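Local coordinates for tryptophanyl-tRNA synthetase (Thermus thermophilus, PDB 2EL7), which probably catalyses the ATP-dependent attachment of tryptophan to its cognate tRNA, working as a class I aminoacyl-tRNA synthetase homodimer, at residues I23-A28 with L179-A184; V87-E92 with A312-T317; T110-K115 with G125-P130; R164-H167 with E171-P174; E208-I213 with I273-L278. All coordinates share one frame; numbering follows the deposited sequence.

Interaction 1: I23-A28 with L179-A184; sequences IKQWVA and LLNPEA
Q25 stretches out from helix 16-33 to the loop after strand 177-179, where NE2 of its amide bonds to a carbonyl directly and OE1 can reach another through a water. The direct hydrogen bond runs from NE2 of Q25 to O of L180 over 3.2 Å, with an N-H...O angle of 162°. The acceptor lies almost in the plane of the glutamine amide, whereas at L180 the donor stands above the carbonyl plane rather than on a lone pair. A water within bonding distance of both OE1 of Q25 (2.9 Å) and O of L179 (2.6 Å) can bridge them, which would tie the amide to two successive carbonyls.

Van der Waals contact fills in around these bonds. CG of L179 comes within 4.0 Å of NE2 of Q25, and the side chain of N181 slides past the glutamine in the opposite direction, the two amide planes 38° apart. NE2 of Q25 and OD1 of N181 are close, but the angle is too poor for a bond. Glutamine suits the place through its length: with CG trans to N (chi1 -175°) and the chain straight beyond, it spans the gap from helix to loop.

N181 also makes a weak bond to G21 of helix 16-33. Q25 and W26 rest on P146 of strand 144-146, L179 pairs with V145 and V147, and I23 faces helix 55-72.

Interaction 2: V87-E92 with A312-T317; sequences VPEHTE and AVAQAT
E89 and Q315 supply the polar link between residues 87-92 and helix 296-324. NE2 of Q315 donates to OE2 of E89 over 3.2 Å, at an N-H...O angle of 159°. The carboxylate oxygen is met from above its plane, while it lies close to the amide plane of Q315; the two flat groups are turned 70° apart. A bend in the glutamate chain at chi2 (71°) turns the carboxylate away from its own helix and toward Q315.

The apolar part is small. CG1 of V87 touches CB of A314 at 3.7 Å. Alanine suits this point because its short side chain lets CA of E89 come within 6.6 Å of CA of A314. Within 87-92, ND1 of H90 donates to O of V87 over 3.1 Å, which probably helps hold the turn into the helix.

The contact docks helix 89-99 on the C-terminal helix beside the subunit interface, where E92 bonds to Y44 of the second subunit. Strand 80-83, just before it, belongs to the parallel sheet of the Rossmann-like class I domain, and V87 lies about 7 Å from D136, a predicted tryptophan-binding residue, side chain to side chain.

Interaction 3: T110-K115 with G125-P130; sequences TQFKDK and GLLMYP
F112 lays its ring against L127, the main contact between two short helical segments that run antiparallel at 171° with their axes 9.0 Å apart. From CB of F112 the side chain leaves with CG pointing away from the backbone N (chi1 166°), which carries the ring across to helix 124-139. CG is the first atom to come under the CD1 methyl of L127. Beyond it the ring has two unlike sides. CD1 of F112 lies 3.7 Å from CA of L127, against the main chain, and next along, CE1 of F112 meets CB of L127 at 3.8 Å. On the other side CD2 and CE2 of F112 meet the CD1 methyl of L127 alone, and so does CZ at the tip. That methyl sits 3.8 Å from the centroid of the F112 ring, practically on the ring normal, a CH-pi contact centred on the face. L127 brings the branch there by swinging its own CG opposite the main-chain nitrogen.

Further along, K115 and L126 cross at about a right angle, CG of K115 lying 3.9 Å from CG of L126. The lysine chain is bent twice, so that its CG and CD lie against the leucine while NZ forms a salt bridge with E120.

Between the two segments the contact is all hydrocarbon. Phenylalanine and leucine suit a buried seam on which L103 of the second subunit also packs, and lysine suits its margin, since it can offer an aliphatic stem and still keep its charge paired. Shape rather than bond direction sets the fit.

Interaction 4: R164-H167 with E171-P174; sequences RFNH and ETFP
N166, near the end of helix 153-169, turns its amide to the returning residues T172 and F173 and satisfies three of their backbone groups. OD1 of N166 accepts twice: from N of F173 over 2.8 Å, in the carbonyl plane and on a lone pair, and from N of T172 over 2.6 Å, from a donor well above that plane. ND2 of N166 in turn donates to O of F173 over 2.7 Å, nearly straight at 173° and on a lone pair of that carbonyl. Since N and O of F173 are both bonded to the one amide, the asparagine acts like a piece of neighbouring backbone, and three bonds hold its flat group against rotation. Asparagine suits the place: its short stem, with CG opposite the carbonyl carbon (chi1 -67°), keeps donor and acceptor close to the returning chain.

The hydroxyl of T172 is hydrogen-bonded to O of G170 and NZ of K324, while OG1 also lies at the edge of the F165 ring. F173 presents its edge to the face of F165 in a T-shaped pair, centroids 5.0 Å apart and planes at 71°; CE1 of F173 sits over the middle of that face. V321 of helix 296-324 touches both rings.

The arrangement ties the end of helix 153-169 to the chain leading into strand 177-179, in a beta-alpha-beta crossover from the parallel strand 144-146.

Interaction 5: E208-I213 with I273-L278; sequences EPEESI and ILFDHL
F275 and E210 meet because both extend CG away from the backbone nitrogen, with chi1 179° in the phenylalanine and -164° in the glutamate, and the extended chain of E210 then passes the end of the ring. CG of E210 lies 3.5 Å from CZ of F275, at the ring edge and near its plane, the two side chains crossing at about a right angle. The glutamate offers its methylene to the rim and suits an exposed margin.

I213 works deeper. Its chi1 of -77° brings CG2 to CD2 of L278 at 3.7 Å and to CE1 of F275 at 4.3 Å. A beta-branched residue suits the spot, since CG2 sits directly on CB, close to the backbone, and faces L278.

The start of the helix is organised locally: P209 takes the N-cap position, and OG of S212 donates to OE1 of E208 over 2.8 Å, an oxygen that also pairs with K216.

The contact packs helix 210-218 on helix 267-294, in the helical region that follows the KMSKS loop in class I synthetases of this type; M196 of the predicted KMSKS motif lies about 8 Å from L278, side chain to side chain.

Interaction 4 is the buried one, and there a single asparagine amide and a pair of aromatic rings work together. Interaction 1, at the surface, relies on a glutamine and a water instead. The other three are partly buried: interactions 3 and 5 are essentially apolar, whereas interaction 2 combines one polar bond with a small methyl contact. Interactions 2 and 4 touch, CG2 of T317 packing on CE2 of F173 at 3.7 Å; interaction 2 includes helix 296-324, and the rings of interaction 4 pack on it. Interactions 2 and 3 both adjoin the second subunit. Interaction 5 stands apart, its centre about 50 Å from that of interaction 4, on the opposite side of the chain's centre.

Interaction 1: I23-A28 with L179-A184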
# COMPACT_ATOMS: atom_id res chain seq x y z
N ILE A 23 6.75 -28.34 4.67
CA ILE A 23 5.43 -28.90 4.54
C ILE A 23 5.10 -29.83 5.69
O ILE A 23 4.00 -29.78 6.26
CB ILE A 23 5.27 -29.62 3.17
CG1 ILE A 23 5.27 -28.58 2.04
CG2 ILE A 23 3.95 -30.39 3.11
CD1 ILE A 23 5.20 -29.18 0.67
N LYS A 24 6.04 -30.69 6.04
CA LYS A 24 5.83 -31.61 7.14
C LYS A 24 5.51 -30.79 8.39
O LYS A 24 4.70 -31.22 9.22
CB LYS A 24 7.07 -32.47 7.36
CG LYS A 24 7.11 -33.15 8.73
CD LYS A 24 8.14 -34.29 8.75
CE LYS A 24 7.60 -35.55 8.04
NZ LYS A 24 7.13 -35.32 6.63
N GLN A 25 6.11 -29.61 8.52
CA GLN A 25 5.86 -28.79 9.69
C GLN A 25 4.51 -28.09 9.62
O GLN A 25 3.79 -27.98 10.62
CB GLN A 25 6.98 -27.77 9.86
CG GLN A 25 6.86 -26.96 11.13
CD GLN A 25 7.98 -25.94 11.27
OE1 GLN A 25 8.16 -25.06 10.42
NE2 GLN A 25 8.76 -26.05 12.36
N TRP A 26 4.18 -27.61 8.43
CA TRP A 26 2.90 -26.94 8.21
C TRP A 26 1.77 -27.89 8.57
O TRP A 26 0.78 -27.49 9.18
CB TRP A 26 2.74 -26.52 6.74
CG TRP A 26 3.66 -25.45 6.31
CD1 TRP A 26 4.46 -24.67 7.10
CD2 TRP A 26 3.85 -24.97 4.96
NE1 TRP A 26 5.12 -23.74 6.34
CE2 TRP A 26 4.76 -23.90 5.02
CE3 TRP A 26 3.33 -25.35 3.72
CZ2 TRP A 26 5.17 -23.20 3.89
CZ3 TRP A 26 3.73 -24.65 2.59
CH2 TRP A 26 4.65 -23.58 2.68
N VAL A 27 1.93 -29.14 8.17
CA VAL A 27 0.95 -30.18 8.45
C VAL A 27 0.80 -30.34 9.97
O VAL A 27 -0.33 -30.44 10.48
CB VAL A 27 1.37 -31.54 7.80
CG1 VAL A 27 0.44 -32.63 8.24
CG2 VAL A 27 1.32 -31.42 6.28
N ALA A 28 1.93 -30.35 10.69
CA ALA A 28 1.88 -30.48 12.15
C ALA A 28 1.15 -29.30 12.78
O ALA A 28 0.36 -29.48 13.71
CB ALA A 28 3.32 -30.62 12.77
N LEU A 179 9.23 -19.15 13.86
CA LEU A 179 9.23 -20.56 14.21
C LEU A 179 10.18 -21.22 13.22
O LEU A 179 9.86 -21.31 12.03
CB LEU A 179 7.84 -21.18 14.06
CG LEU A 179 7.72 -22.71 14.24
CD1 LEU A 179 8.15 -23.09 15.66
CD2 LEU A 179 6.27 -23.16 13.99
N LEU A 180 11.34 -21.63 13.71
CA LEU A 180 12.32 -22.29 12.85
C LEU A 180 11.99 -23.77 12.78
O LEU A 180 11.10 -24.25 13.48
CB LEU A 180 13.73 -22.08 13.41
CG LEU A 180 14.15 -20.61 13.32
CD1 LEU A 180 15.47 -20.38 14.03
CD2 LEU A 180 14.26 -20.23 11.88
N ASN A 181 12.73 -24.49 11.95
CA ASN A 181 12.50 -25.91 11.71
C ASN A 181 13.83 -26.69 11.66
O ASN A 181 14.17 -27.32 10.64
CB ASN A 181 11.74 -26.02 10.38
CG ASN A 181 11.22 -27.41 10.11
OD1 ASN A 181 10.92 -28.16 11.03
ND2 ASN A 181 11.09 -27.74 8.83
N PRO A 182 14.59 -26.68 12.77
CA PRO A 182 15.89 -27.35 12.90
C PRO A 182 15.85 -28.87 12.68
O PRO A 182 16.80 -29.44 12.12
CB PRO A 182 16.31 -26.99 14.31
CG PRO A 182 15.01 -27.02 15.05
CD PRO A 182 14.09 -26.26 14.10
N GLU A 183 14.78 -29.51 13.11
CA GLU A 183 14.66 -30.95 12.93
C GLU A 183 14.48 -31.39 11.47
O GLU A 183 14.56 -32.57 11.17
CB GLU A 183 13.50 -31.49 13.78
CG GLU A 183 13.98 -32.15 15.08
CD GLU A 183 15.21 -33.05 14.86
OE1 GLU A 183 16.31 -32.50 14.62
OE2 GLU A 183 15.07 -34.30 14.91
N ALA A 184 14.26 -30.43 10.57
CA ALA A 184 14.07 -30.73 9.16
C ALA A 184 15.37 -30.99 8.45
O ALA A 184 16.39 -30.37 8.74
CB ALA A 184 13.34 -29.60 8.48
O HOH W 1 10.26 -23.03 10.13

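Interaction 2: V87-E92 with A312-T317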
# COMPACT_ATOMS: atom_id res chain seq x y z
N VAL A 87 -7.85 -10.85 0.25
CA VAL A 87 -8.18 -10.05 1.43
C VAL A 87 -7.30 -8.80 1.31
O VAL A 87 -6.22 -8.72 1.88
CB VAL A 87 -7.90 -10.80 2.71
CG1 VAL A 87 -8.36 -9.97 3.90
CG2 VAL A 87 -8.62 -12.14 2.66
N PRO A 88 -7.77 -7.82 0.56
CA PRO A 88 -7.10 -6.55 0.28
C PRO A 88 -6.85 -5.59 1.45
O PRO A 88 -6.01 -4.70 1.32
CB PRO A 88 -7.99 -5.93 -0.78
CG PRO A 88 -9.37 -6.32 -0.26
CD PRO A 88 -9.15 -7.79 0.03
N GLU A 89 -7.58 -5.76 2.55
CA GLU A 89 -7.43 -4.92 3.73
C GLU A 89 -5.97 -4.77 4.16
O GLU A 89 -5.55 -3.71 4.60
CB GLU A 89 -8.20 -5.50 4.95
CG GLU A 89 -9.71 -5.30 5.04
CD GLU A 89 -10.49 -6.10 4.02
OE1 GLU A 89 -9.99 -7.14 3.56
OE2 GLU A 89 -11.62 -5.69 3.70
N HIS A 90 -5.17 -5.83 4.05
CA HIS A 90 -3.80 -5.67 4.50
C HIS A 90 -3.01 -4.63 3.74
O HIS A 90 -2.06 -4.08 4.31
CB HIS A 90 -3.05 -7.03 4.58
CG HIS A 90 -2.48 -7.51 3.28
ND1 HIS A 90 -3.23 -8.16 2.33
CD2 HIS A 90 -1.23 -7.42 2.78
CE1 HIS A 90 -2.47 -8.45 1.29
NE2 HIS A 90 -1.25 -8.01 1.54
N THR A 91 -3.37 -4.32 2.50
CA THR A 91 -2.62 -3.28 1.77
C THR A 91 -2.92 -1.94 2.36
O THR A 91 -2.20 -0.98 2.13
CB THR A 91 -2.93 -3.16 0.21
OG1 THR A 91 -4.30 -2.79 -0.02
CG2 THR A 91 -2.59 -4.45 -0.51
N GLU A 92 -4.02 -1.84 3.10
CA GLU A 92 -4.39 -0.58 3.72
C GLU A 92 -3.60 -0.43 5.03
O GLU A 92 -3.06 0.64 5.34
CB GLU A 92 -5.88 -0.55 4.00
CG GLU A 92 -6.32 0.75 4.61
CD GLU A 92 -7.76 0.73 5.02
OE1 GLU A 92 -8.47 -0.20 4.58
OE2 GLU A 92 -8.19 1.63 5.79
N ALA A 312 -12.95 -12.04 7.94
CA ALA A 312 -13.77 -11.70 9.09
C ALA A 312 -12.82 -11.09 10.13
O ALA A 312 -13.11 -10.06 10.75
CB ALA A 312 -14.48 -12.97 9.66
N VAL A 313 -11.67 -11.74 10.31
CA VAL A 313 -10.65 -11.23 11.23
C VAL A 313 -10.04 -9.91 10.73
O VAL A 313 -9.96 -8.94 11.48
CB VAL A 313 -9.51 -12.26 11.44
CG1 VAL A 313 -8.36 -11.65 12.18
CG2 VAL A 313 -10.04 -13.47 12.20
N ALA A 314 -9.64 -9.87 9.46
CA ALA A 314 -9.00 -8.66 8.88
C ALA A 314 -9.84 -7.39 8.99
O ALA A 314 -9.31 -6.33 9.33
CB ALA A 314 -8.61 -8.90 7.43
N GLN A 315 -11.13 -7.48 8.69
CA GLN A 315 -12.00 -6.31 8.78
C GLN A 315 -12.14 -5.86 10.21
O GLN A 315 -12.22 -4.65 10.47
CB GLN A 315 -13.37 -6.62 8.20
CG GLN A 315 -13.20 -7.26 6.85
CD GLN A 315 -14.46 -7.23 6.04
OE1 GLN A 315 -15.55 -7.45 6.56
NE2 GLN A 315 -14.31 -6.98 4.73
N ALA A 316 -12.18 -6.81 11.14
CA ALA A 316 -12.27 -6.44 12.54
C ALA A 316 -10.98 -5.68 12.88
O ALA A 316 -11.02 -4.57 13.41
CB ALA A 316 -12.42 -7.70 13.43
N THR A 317 -9.83 -6.25 12.51
CA THR A 317 -8.57 -5.59 12.80
C THR A 317 -8.48 -4.22 12.18
O THR A 317 -8.05 -3.27 12.83
CB THR A 317 -7.33 -6.37 12.30
OG1 THR A 317 -7.27 -7.67 12.90
CG2 THR A 317 -6.07 -5.58 12.66

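Interaction 3: T110-K115 with G125-P130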
# COMPACT_ATOMS: atom_id res chain seq x y z
N THR A 110 18.69 -7.32 4.68
CA THR A 110 19.57 -8.13 3.88
C THR A 110 19.08 -8.41 2.47
O THR A 110 19.87 -8.32 1.53
CB THR A 110 19.83 -9.47 4.56
OG1 THR A 110 20.28 -9.24 5.89
CG2 THR A 110 20.89 -10.26 3.80
N GLN A 111 17.81 -8.75 2.31
CA GLN A 111 17.33 -9.09 0.98
C GLN A 111 17.41 -7.92 0.03
O GLN A 111 17.97 -8.05 -1.05
CB GLN A 111 15.90 -9.66 1.02
CG GLN A 111 15.87 -11.11 1.47
CD GLN A 111 14.73 -11.93 0.83
OE1 GLN A 111 14.46 -11.82 -0.37
NE2 GLN A 111 14.08 -12.76 1.64
N PHE A 112 16.86 -6.79 0.44
CA PHE A 112 16.90 -5.60 -0.40
C PHE A 112 18.34 -5.22 -0.76
O PHE A 112 18.63 -4.91 -1.91
CB PHE A 112 16.25 -4.41 0.31
CG PHE A 112 16.56 -3.09 -0.34
CD1 PHE A 112 15.90 -2.70 -1.50
CD2 PHE A 112 17.53 -2.25 0.19
CE1 PHE A 112 16.19 -1.49 -2.12
CE2 PHE A 112 17.84 -1.03 -0.41
CZ PHE A 112 17.17 -0.64 -1.57
N LYS A 113 19.21 -5.25 0.24
CA LYS A 113 20.62 -4.88 0.09
C LYS A 113 21.38 -5.71 -0.93
O LYS A 113 22.15 -5.18 -1.71
CB LYS A 113 21.31 -4.98 1.45
CG LYS A 113 22.76 -4.54 1.44
CD LYS A 113 23.59 -5.42 2.34
CE LYS A 113 23.98 -6.69 1.65
NZ LYS A 113 24.59 -7.69 2.56
N ASP A 114 21.18 -7.03 -0.90
CA ASP A 114 21.86 -7.91 -1.84
C ASP A 114 21.40 -7.69 -3.27
O ASP A 114 22.21 -7.78 -4.20
CB ASP A 114 21.64 -9.38 -1.48
CG ASP A 114 22.42 -9.82 -0.24
OD1 ASP A 114 23.46 -9.20 0.07
OD2 ASP A 114 22.00 -10.79 0.42
N LYS A 115 20.12 -7.43 -3.47
CA LYS A 115 19.61 -7.21 -4.81
C LYS A 115 20.07 -5.84 -5.27
O LYS A 115 20.42 -5.65 -6.44
CB LYS A 115 18.07 -7.32 -4.83
CG LYS A 115 17.35 -6.13 -5.48
CD LYS A 115 17.42 -6.14 -7.01
CE LYS A 115 16.68 -7.34 -7.57
NZ LYS A 115 16.74 -7.37 -9.05
N GLY A 125 9.20 -1.85 -4.81
CA GLY A 125 8.58 -3.09 -4.38
C GLY A 125 9.55 -3.93 -3.58
O GLY A 125 9.17 -4.48 -2.55
N LEU A 126 10.80 -4.05 -4.04
CA LEU A 126 11.80 -4.80 -3.29
C LEU A 126 11.99 -4.15 -1.91
O LEU A 126 11.97 -4.85 -0.88
CB LEU A 126 13.18 -4.81 -4.01
CG LEU A 126 13.49 -5.57 -5.31
CD1 LEU A 126 12.42 -6.65 -5.56
CD2 LEU A 126 13.59 -4.58 -6.50
N LEU A 127 12.17 -2.83 -1.88
CA LEU A 127 12.37 -2.14 -0.62
C LEU A 127 11.19 -2.24 0.36
O LEU A 127 11.38 -2.55 1.53
CB LEU A 127 12.69 -0.65 -0.84
CG LEU A 127 12.86 0.17 0.46
CD1 LEU A 127 14.21 -0.16 1.08
CD2 LEU A 127 12.79 1.67 0.18
N MET A 128 9.98 -2.00 -0.15
CA MET A 128 8.76 -2.01 0.66
C MET A 128 8.12 -3.39 0.95
O MET A 128 7.21 -3.49 1.78
CB MET A 128 7.71 -1.09 0.02
CG MET A 128 8.18 0.32 -0.27
SD MET A 128 8.91 1.06 1.22
CE MET A 128 7.64 0.78 2.40
N TYR A 129 8.59 -4.46 0.31
CA TYR A 129 7.96 -5.76 0.56
C TYR A 129 7.88 -6.19 2.02
O TYR A 129 6.86 -6.72 2.47
CB TYR A 129 8.64 -6.86 -0.25
CG TYR A 129 7.91 -8.18 -0.21
CD1 TYR A 129 6.61 -8.29 -0.70
CD2 TYR A 129 8.52 -9.33 0.33
CE1 TYR A 129 5.93 -9.51 -0.64
CE2 TYR A 129 7.84 -10.55 0.38
CZ TYR A 129 6.55 -10.63 -0.10
OH TYR A 129 5.88 -11.84 -0.04
N PRO A 130 8.96 -5.97 2.79
CA PRO A 130 8.85 -6.40 4.19
C PRO A 130 7.70 -5.73 4.95
O PRO A 130 7.10 -6.33 5.86
CB PRO A 130 10.22 -6.07 4.76
CG PRO A 130 11.13 -6.29 3.54
CD PRO A 130 10.35 -5.60 2.45

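Interaction 4: R164-H167 with E171-P174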
# COMPACT_ATOMS: atom_id res chain seq x y z
N ARG A 164 5.94 -0.21 18.04
CA ARG A 164 5.77 1.20 17.73
C ARG A 164 4.29 1.56 17.67
O ARG A 164 3.89 2.60 18.20
CB ARG A 164 6.45 1.55 16.41
CG ARG A 164 6.59 3.03 16.17
CD ARG A 164 7.56 3.31 15.01
NE ARG A 164 8.95 2.88 15.25
CZ ARG A 164 9.57 1.90 14.60
NH1 ARG A 164 10.83 1.60 14.90
NH2 ARG A 164 8.93 1.21 13.66
N PHE A 165 3.49 0.68 17.05
CA PHE A 165 2.07 0.91 16.94
C PHE A 165 1.41 0.84 18.31
O PHE A 165 0.65 1.74 18.68
CB PHE A 165 1.40 -0.12 16.00
CG PHE A 165 -0.05 0.18 15.69
CD1 PHE A 165 -0.41 0.81 14.48
CD2 PHE A 165 -1.06 -0.12 16.61
CE1 PHE A 165 -1.75 1.13 14.20
CE2 PHE A 165 -2.40 0.19 16.34
CZ PHE A 165 -2.75 0.82 15.13
N ASN A 166 1.68 -0.23 19.05
CA ASN A 166 1.08 -0.38 20.38
C ASN A 166 1.35 0.80 21.32
O ASN A 166 0.45 1.25 22.03
CB ASN A 166 1.53 -1.68 21.05
CG ASN A 166 0.99 -2.93 20.34
OD1 ASN A 166 -0.00 -2.88 19.59
ND2 ASN A 166 1.63 -4.07 20.58
N HIS A 167 2.58 1.32 21.30
CA HIS A 167 2.94 2.44 22.15
C HIS A 167 2.23 3.73 21.74
O HIS A 167 1.78 4.49 22.62
CB HIS A 167 4.46 2.66 22.13
CG HIS A 167 4.89 3.96 22.75
ND1 HIS A 167 4.73 4.24 24.09
CD2 HIS A 167 5.50 5.05 22.21
CE1 HIS A 167 5.23 5.43 24.36
NE2 HIS A 167 5.71 5.95 23.23
N GLU A 171 -2.48 -0.70 22.99
CA GLU A 171 -2.14 -2.10 22.69
C GLU A 171 -3.05 -2.67 21.62
O GLU A 171 -4.26 -2.75 21.80
CB GLU A 171 -2.20 -2.98 23.95
CG GLU A 171 -1.57 -4.37 23.71
CD GLU A 171 -1.61 -5.30 24.92
OE1 GLU A 171 -2.73 -5.60 25.39
OE2 GLU A 171 -0.52 -5.74 25.39
N THR A 172 -2.47 -3.09 20.51
CA THR A 172 -3.30 -3.61 19.43
C THR A 172 -2.82 -4.91 18.82
O THR A 172 -3.63 -5.81 18.54
CB THR A 172 -3.40 -2.59 18.29
OG1 THR A 172 -3.87 -1.33 18.79
CG2 THR A 172 -4.33 -3.11 17.23
N PHE A 173 -1.51 -5.00 18.60
CA PHE A 173 -0.92 -6.15 17.93
C PHE A 173 0.04 -6.99 18.76
O PHE A 173 0.76 -6.48 19.61
CB PHE A 173 -0.16 -5.69 16.68
CG PHE A 173 -1.00 -5.01 15.64
CD1 PHE A 173 -0.88 -3.66 15.41
CD2 PHE A 173 -1.84 -5.75 14.83
CE1 PHE A 173 -1.59 -3.03 14.38
CE2 PHE A 173 -2.55 -5.15 13.79
CZ PHE A 173 -2.42 -3.78 13.56
N PRO A 174 0.07 -8.31 18.50
CA PRO A 174 0.97 -9.20 19.22
C PRO A 174 2.29 -9.01 18.52
O PRO A 174 2.29 -8.50 17.41
CB PRO A 174 0.40 -10.59 18.94
CG PRO A 174 -0.09 -10.42 17.49
CD PRO A 174 -0.82 -9.08 17.61

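Interaction 5: E208-I213 with I273-L278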
# COMPACT_ATOMS: atom_id res chain seq x y z
N GLU A 208 6.52 -34.68 -10.43
CA GLU A 208 7.37 -34.86 -11.60
C GLU A 208 7.05 -36.19 -12.26
O GLU A 208 6.73 -37.16 -11.59
CB GLU A 208 8.84 -34.79 -11.16
CG GLU A 208 9.86 -34.81 -12.28
CD GLU A 208 11.27 -34.51 -11.81
OE1 GLU A 208 12.22 -34.78 -12.58
OE2 GLU A 208 11.46 -34.01 -10.68
N PRO A 209 7.11 -36.26 -13.61
CA PRO A 209 6.80 -37.56 -14.22
C PRO A 209 7.74 -38.69 -13.73
O PRO A 209 8.96 -38.51 -13.62
CB PRO A 209 6.94 -37.28 -15.71
CG PRO A 209 6.56 -35.85 -15.81
CD PRO A 209 7.30 -35.24 -14.64
N GLU A 210 7.15 -39.84 -13.44
CA GLU A 210 7.88 -41.01 -12.96
C GLU A 210 9.15 -41.30 -13.77
O GLU A 210 10.23 -41.50 -13.21
CB GLU A 210 6.96 -42.22 -13.02
CG GLU A 210 7.44 -43.38 -12.22
CD GLU A 210 6.43 -44.52 -12.21
OE1 GLU A 210 6.25 -45.14 -13.28
OE2 GLU A 210 5.83 -44.79 -11.14
N GLU A 211 9.01 -41.30 -15.09
CA GLU A 211 10.14 -41.58 -15.96
C GLU A 211 11.23 -40.56 -15.79
O GLU A 211 12.40 -40.83 -16.05
CB GLU A 211 9.67 -41.62 -17.43
CG GLU A 211 10.79 -41.85 -18.44
CD GLU A 211 11.68 -43.05 -18.09
OE1 GLU A 211 11.14 -44.16 -17.86
OE2 GLU A 211 12.93 -42.88 -18.07
N SER A 212 10.85 -39.37 -15.34
CA SER A 212 11.83 -38.30 -15.16
C SER A 212 12.54 -38.41 -13.82
O SER A 212 13.73 -38.13 -13.73
CB SER A 212 11.16 -36.94 -15.29
OG SER A 212 12.14 -35.93 -15.15
N ILE A 213 11.81 -38.80 -12.78
CA ILE A 213 12.43 -38.96 -11.47
C ILE A 213 13.42 -40.12 -11.56
O ILE A 213 14.48 -40.11 -10.93
CB ILE A 213 11.38 -39.26 -10.38
CG1 ILE A 213 10.64 -37.97 -10.00
CG2 ILE A 213 12.05 -39.89 -9.17
CD1 ILE A 213 9.33 -38.21 -9.25
N ILE A 273 15.93 -49.52 -5.23
CA ILE A 273 15.32 -49.60 -3.90
C ILE A 273 14.90 -48.18 -3.55
O ILE A 273 13.82 -47.96 -2.98
CB ILE A 273 16.28 -50.08 -2.81
CG1 ILE A 273 16.81 -51.49 -3.12
CG2 ILE A 273 15.55 -50.08 -1.47
CD1 ILE A 273 15.88 -52.61 -2.71
N LEU A 274 15.76 -47.21 -3.87
CA LEU A 274 15.47 -45.80 -3.61
C LEU A 274 14.23 -45.36 -4.39
O LEU A 274 13.30 -44.79 -3.83
CB LEU A 274 16.66 -44.93 -4.02
CG LEU A 274 16.37 -43.43 -4.04
CD1 LEU A 274 15.94 -42.95 -2.63
CD2 LEU A 274 17.60 -42.68 -4.51
N PHE A 275 14.23 -45.62 -5.70
CA PHE A 275 13.12 -45.27 -6.56
C PHE A 275 11.80 -45.85 -6.04
O PHE A 275 10.87 -45.09 -5.75
CB PHE A 275 13.40 -45.79 -7.97
CG PHE A 275 12.31 -45.49 -8.96
CD1 PHE A 275 12.09 -44.19 -9.41
CD2 PHE A 275 11.49 -46.50 -9.43
CE1 PHE A 275 11.08 -43.91 -10.32
CE2 PHE A 275 10.46 -46.24 -10.35
CZ PHE A 275 10.26 -44.93 -10.79
N ASP A 276 11.71 -47.17 -5.92
CA ASP A 276 10.48 -47.79 -5.44
C ASP A 276 9.96 -47.14 -4.15
O ASP A 276 8.75 -46.88 -4.02
CB ASP A 276 10.66 -49.30 -5.20
CG ASP A 276 11.00 -50.05 -6.47
OD1 ASP A 276 10.47 -49.64 -7.53
OD2 ASP A 276 11.78 -51.03 -6.40
N HIS A 277 10.87 -46.92 -3.21
CA HIS A 277 10.51 -46.32 -1.93
C HIS A 277 10.12 -44.86 -2.10
O HIS A 277 9.23 -44.37 -1.42
CB HIS A 277 11.66 -46.48 -0.93
CG HIS A 277 11.70 -47.82 -0.27
ND1 HIS A 277 11.15 -48.06 0.98
CD2 HIS A 277 12.15 -49.02 -0.71
CE1 HIS A 277 11.27 -49.34 1.28
NE2 HIS A 277 11.87 -49.95 0.27
N LEU A 278 10.77 -44.19 -3.04
CA LEU A 278 10.46 -42.80 -3.28
C LEU A 278 9.06 -42.68 -3.86
O LEU A 278 8.26 -41.92 -3.34
CB LEU A 278 11.49 -42.17 -4.21
CG LEU A 278 11.15 -40.74 -4.61
CD1 LEU A 278 10.98 -39.90 -3.36
CD2 LEU A 278 12.24 -40.19 -5.52